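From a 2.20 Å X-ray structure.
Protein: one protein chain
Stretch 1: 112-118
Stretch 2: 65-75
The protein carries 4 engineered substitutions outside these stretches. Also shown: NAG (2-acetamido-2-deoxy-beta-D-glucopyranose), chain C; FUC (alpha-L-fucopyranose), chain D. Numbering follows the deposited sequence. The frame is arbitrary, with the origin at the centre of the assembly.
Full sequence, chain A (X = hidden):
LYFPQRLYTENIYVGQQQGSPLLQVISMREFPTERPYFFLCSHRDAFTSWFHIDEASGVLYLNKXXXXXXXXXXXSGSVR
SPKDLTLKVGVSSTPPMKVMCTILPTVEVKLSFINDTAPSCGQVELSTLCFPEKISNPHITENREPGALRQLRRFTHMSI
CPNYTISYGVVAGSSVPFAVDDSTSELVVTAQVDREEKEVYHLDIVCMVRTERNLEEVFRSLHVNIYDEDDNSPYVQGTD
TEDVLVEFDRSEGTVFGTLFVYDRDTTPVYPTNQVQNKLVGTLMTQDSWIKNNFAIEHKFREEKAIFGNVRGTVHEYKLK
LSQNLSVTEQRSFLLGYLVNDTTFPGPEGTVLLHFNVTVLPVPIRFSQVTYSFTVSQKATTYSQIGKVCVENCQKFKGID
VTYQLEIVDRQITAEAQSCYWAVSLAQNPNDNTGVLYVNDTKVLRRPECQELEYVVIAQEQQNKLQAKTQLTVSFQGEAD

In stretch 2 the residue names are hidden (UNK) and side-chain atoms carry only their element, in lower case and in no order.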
# COMPACT_ATOMS: atom_id res chain seq x y z
N SER A 112 -0.91 50.31 -28.81
CA SER A 112 -0.33 51.29 -27.90
C SER A 112 -0.36 52.62 -28.62
O SER A 112 0.29 52.80 -29.65
CB SER A 112 1.10 50.92 -27.51
OG SER A 112 1.10 49.74 -26.72
N PHE A 113 -1.14 53.54 -28.07
CA PHE A 113 -1.34 54.85 -28.67
C PHE A 113 -0.31 55.77 -28.04
O PHE A 113 -0.40 56.11 -26.86
CB PHE A 113 -2.78 55.32 -28.43
CG PHE A 113 -3.16 56.55 -29.19
CD1 PHE A 113 -2.24 57.18 -30.04
CD2 PHE A 113 -4.43 57.10 -29.07
CE1 PHE A 113 -2.61 58.33 -30.74
CE2 PHE A 113 -4.79 58.24 -29.77
CZ PHE A 113 -3.88 58.86 -30.60
N ILE A 114 0.69 56.14 -28.82
CA ILE A 114 1.78 57.00 -28.36
C ILE A 114 1.42 58.44 -28.68
O ILE A 114 1.06 58.77 -29.81
CB ILE A 114 3.11 56.60 -29.04
CG1 ILE A 114 3.40 55.11 -28.82
CG2 ILE A 114 4.25 57.48 -28.54
CD1 ILE A 114 4.56 54.63 -29.63
N ASN A 115 1.54 59.31 -27.67
CA ASN A 115 1.16 60.72 -27.79
C ASN A 115 2.27 61.50 -28.51
O ASN A 115 2.83 62.46 -27.99
CB ASN A 115 0.87 61.27 -26.40
CG ASN A 115 0.40 62.72 -26.41
OD1 ASN A 115 -0.28 63.18 -27.32
ND2 ASN A 115 0.76 63.45 -25.36
N ASP A 116 2.58 61.09 -29.74
CA ASP A 116 3.55 61.81 -30.54
C ASP A 116 3.34 61.43 -32.00
O ASP A 116 2.62 60.48 -32.30
CB ASP A 116 4.99 61.51 -30.08
CG ASP A 116 6.05 62.41 -30.73
OD1 ASP A 116 5.72 63.41 -31.41
OD2 ASP A 116 7.25 62.10 -30.57
N THR A 117 3.94 62.21 -32.90
CA THR A 117 3.93 61.86 -34.31
C THR A 117 4.90 60.70 -34.57
O THR A 117 5.78 60.40 -33.77
CB THR A 117 4.28 63.08 -35.18
OG1 THR A 117 5.38 63.79 -34.60
CG2 THR A 117 3.08 64.02 -35.32
N ALA A 118 4.70 60.03 -35.71
CA ALA A 118 5.48 58.84 -36.02
C ALA A 118 6.96 59.19 -36.14
O ALA A 118 7.32 60.31 -36.55
CB ALA A 118 5.01 58.20 -37.32
N UNK A 65 -8.02 59.69 -39.22
CA UNK A 65 -6.68 60.21 -38.97
C UNK A 65 -6.56 60.63 -37.50
O UNK A 65 -7.36 61.45 -37.02
o UNK A 65 -6.54 60.97 -41.25
c UNK A 65 -6.38 61.39 -39.89
c UNK A 65 -4.94 61.89 -39.68
N UNK A 66 -5.59 60.06 -36.81
CA UNK A 66 -5.47 60.23 -35.37
C UNK A 66 -4.99 61.63 -35.01
O UNK A 66 -4.08 62.18 -35.63
c UNK A 66 -4.51 59.18 -34.80
c UNK A 66 -5.01 57.75 -34.95
c UNK A 66 -4.04 56.82 -34.29
c UNK A 66 -6.41 57.61 -34.34
N UNK A 67 -5.59 62.21 -33.97
CA UNK A 67 -5.27 63.58 -33.59
C UNK A 67 -4.88 63.64 -32.12
O UNK A 67 -5.12 62.71 -31.36
c UNK A 67 -7.66 65.02 -36.03
c UNK A 67 -6.34 65.06 -35.31
c UNK A 67 -6.43 64.51 -33.90
o UNK A 67 -8.65 64.55 -35.43
o UNK A 67 -7.71 65.47 -37.20
N UNK A 68 -4.24 64.75 -31.75
CA UNK A 68 -3.87 64.95 -30.35
C UNK A 68 -5.05 64.71 -29.41
O UNK A 68 -4.91 64.02 -28.39
c UNK A 68 -2.06 66.61 -30.90
c UNK A 68 -0.29 65.24 -29.58
c UNK A 68 -3.32 66.36 -30.15
c UNK A 68 1.48 66.23 -31.56
c UNK A 68 0.13 66.57 -31.56
c UNK A 68 -0.77 66.08 -30.59
c UNK A 68 1.92 65.41 -30.56
c UNK A 68 1.05 64.91 -29.58
c UNK A 68 -1.90 67.37 -32.02
n UNK A 68 -0.59 67.35 -32.43
N UNK A 69 -6.23 65.26 -29.75
CA UNK A 69 -7.39 65.12 -28.87
C UNK A 69 -7.85 63.66 -28.74
O UNK A 69 -8.39 63.28 -27.69
o UNK A 69 -8.96 65.67 -30.69
c UNK A 69 -8.55 66.00 -29.37
N UNK A 70 -7.65 62.84 -29.78
CA UNK A 70 -7.96 61.42 -29.67
C UNK A 70 -7.18 60.77 -28.54
O UNK A 70 -7.71 59.89 -27.85
o UNK A 70 -8.16 61.16 -33.25
c UNK A 70 -8.59 61.09 -32.08
c UNK A 70 -7.64 60.72 -30.98
o UNK A 70 -9.78 61.32 -31.76
N UNK A 71 -5.91 61.16 -28.36
CA UNK A 71 -5.09 60.58 -27.30
C UNK A 71 -5.60 61.02 -25.93
O UNK A 71 -5.82 60.19 -25.04
c UNK A 71 -1.22 59.89 -24.10
c UNK A 71 -2.62 61.47 -25.23
c UNK A 71 -1.35 59.02 -25.17
c UNK A 71 -2.13 59.37 -26.26
c UNK A 71 -1.85 61.11 -24.13
c UNK A 71 -2.77 60.61 -26.30
c UNK A 71 -3.62 60.99 -27.47
N UNK A 72 -5.77 62.32 -25.75
CA UNK A 72 -6.09 62.86 -24.44
C UNK A 72 -7.48 62.47 -23.97
O UNK A 72 -7.74 62.49 -22.76
c UNK A 72 -5.93 64.38 -24.47
o UNK A 72 -6.61 64.92 -25.59
N UNK A 73 -8.37 62.06 -24.87
CA UNK A 73 -9.75 61.73 -24.53
C UNK A 73 -9.97 60.25 -24.20
O UNK A 73 -11.11 59.87 -23.92
c UNK A 73 -10.67 62.13 -25.68
o UNK A 73 -10.58 63.53 -25.88
N UNK A 74 -8.93 59.42 -24.21
CA UNK A 74 -9.07 58.01 -23.87
C UNK A 74 -9.19 57.86 -22.36
O UNK A 74 -8.21 58.07 -21.63
c UNK A 74 -7.87 57.22 -24.40
c UNK A 74 -7.88 56.91 -25.88
c UNK A 74 -6.51 56.43 -26.33
c UNK A 74 -8.94 55.84 -26.11
N UNK A 75 -10.38 57.50 -21.89
CA UNK A 75 -10.64 57.30 -20.46
C UNK A 75 -10.13 55.92 -20.04
O UNK A 75 -10.88 54.97 -19.84
c UNK A 75 -12.53 58.90 -19.90
n UNK A 75 -14.07 60.34 -18.67
n UNK A 75 -13.99 61.51 -20.66
c UNK A 75 -14.12 61.48 -19.34
n UNK A 75 -14.30 62.62 -18.68
c UNK A 75 -13.92 59.03 -19.30
c UNK A 75 -12.12 57.46 -20.15
C1 NAG C . 0.38 64.81 -25.23
C2 NAG C . 0.61 65.31 -23.81
C3 NAG C . 0.19 66.77 -23.69
C4 NAG C . 0.81 67.63 -24.79
C5 NAG C . 0.59 66.98 -26.16
C6 NAG C . 1.33 67.70 -27.26
C7 NAG C . 0.45 63.47 -22.19
C8 NAG C . -0.44 62.76 -21.22
N2 NAG C . -0.10 64.50 -22.84
O3 NAG C . 0.61 67.24 -22.41
O4 NAG C . 0.17 68.90 -24.81
O5 NAG C . 1.07 65.63 -26.15
O6 NAG C . 2.71 67.40 -27.21
O7 NAG C . 1.62 63.13 -22.39
C1 FUC D . 3.46 68.63 -27.23
C2 FUC D . 4.95 68.28 -26.95
C3 FUC D . 5.56 67.50 -28.10
C4 FUC D . 5.37 68.25 -29.43
C5 FUC D . 3.87 68.60 -29.63
C6 FUC D . 3.60 69.50 -30.83
O2 FUC D . 5.13 67.57 -25.73
O3 FUC D . 6.96 67.38 -27.88
O4 FUC D . 6.17 69.42 -29.44
O5 FUC D . 3.30 69.28 -28.48

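Position 65 carries three side-chain atoms, a first carbon bearing one oxygen and one carbon. That beta-branched hydroxyl pattern is threonine; the Thr65 side chain is out of reach of stretch 1, and its hydroxyl is hydrogen-bonded elsewhere in the structure.

Position 66 has four carbons, forked at the second, with CA-to-CB directed toward stretch 1, and the side chain touches Phe113. A fork at the second carbon defines leucine, and Leu66 CD1 lies 4.1 Å from Phe113 CE1, an apolar contact.

Position 67 shows three carbons, the third bearing two oxygens, and its CA-to-CB bond points away. An acid of this length is glutamate. Glu67 is the residue right before the helix; its backbone O reaches the edge of the Phe113 ring, 4.1 Å from Phe113 CZ.

Position 68 has one carbon followed by fused five- and six-membered rings of eight carbons and one nitrogen. CA-to-CB runs sideways, yet the end of the side chain comes nearer, touching Asn115, Asp116 and the N of Thr117. The fused rings are an indole, hence tryptophan: Trp68 CE3 is 3.1 Å from Asn115 OD1, which sits at the ring edge, and Trp68 CH2 is 4.0 Å from Asp116 CA.

Position 69 holds one carbon and one oxygen, with the CA-to-CB bond pointing away from stretch 1: serine. Its backbone Ser69 O accepts hydrogen bonds from the hydroxyls of positions 72 and 73.

Position 70 has two carbons, the second bearing two oxygens, and its CB is 4.0 Å from Phe113 CE2. The short carboxylate is aspartate. Asp70 OD2 accepts a hydrogen bond from Glu67 N at 2.9 Å, tying the helix start to its first turn.

Position 71 has one carbon and a six-carbon ring, with no further atom on the ring, and touches Phe113 and Asn115: phenylalanine. Phe71 CB lies 4.1 Å from the Phe113 ring centroid, 26° off the normal; chi1 of 171° (t) directs the ring, which has Asn115 CB over one face.

Positions 72 and 73 each have one carbon and one oxygen and make no contact with stretch 1. Both are serine; Ser72 OG and Ser73 OG lie 3.2 and 2.9 Å from Ser69 O.

Position 74 is again four carbons forked at the second, and they touch Phe113. This is leucine, and Leu74 CD1 approaches Phe113 CD2 to 3.5 Å at the ring edge.

Position 75 has three carbons, a nitrogen, then a carbon bearing two more nitrogens. This guanidinium makes it arginine, and Arg75 is out of reach.

The contact buries 478 Å² without a cross-stretch hydrogen bond, so packing carries it. Phe113 is inserted among Leu66, Asp70, Phe71 and Leu74; the edge of Phe71 meets its face, with ring planes at 81° and centroids 5.6 Å apart. Two residues further on, Asn115 CB sits 3.3 Å from the Phe71 ring centroid, only 8° off the normal. Asn115 ND2 is bonded to NAG C1 at 1.4 Å, and the sugar extends the packing: NAG C6 lies over one Trp68 face, and NAG C8 is 3.6 Å from Phe71 CE1.

Stretch 2 65-75: TLEWSDFSSLR
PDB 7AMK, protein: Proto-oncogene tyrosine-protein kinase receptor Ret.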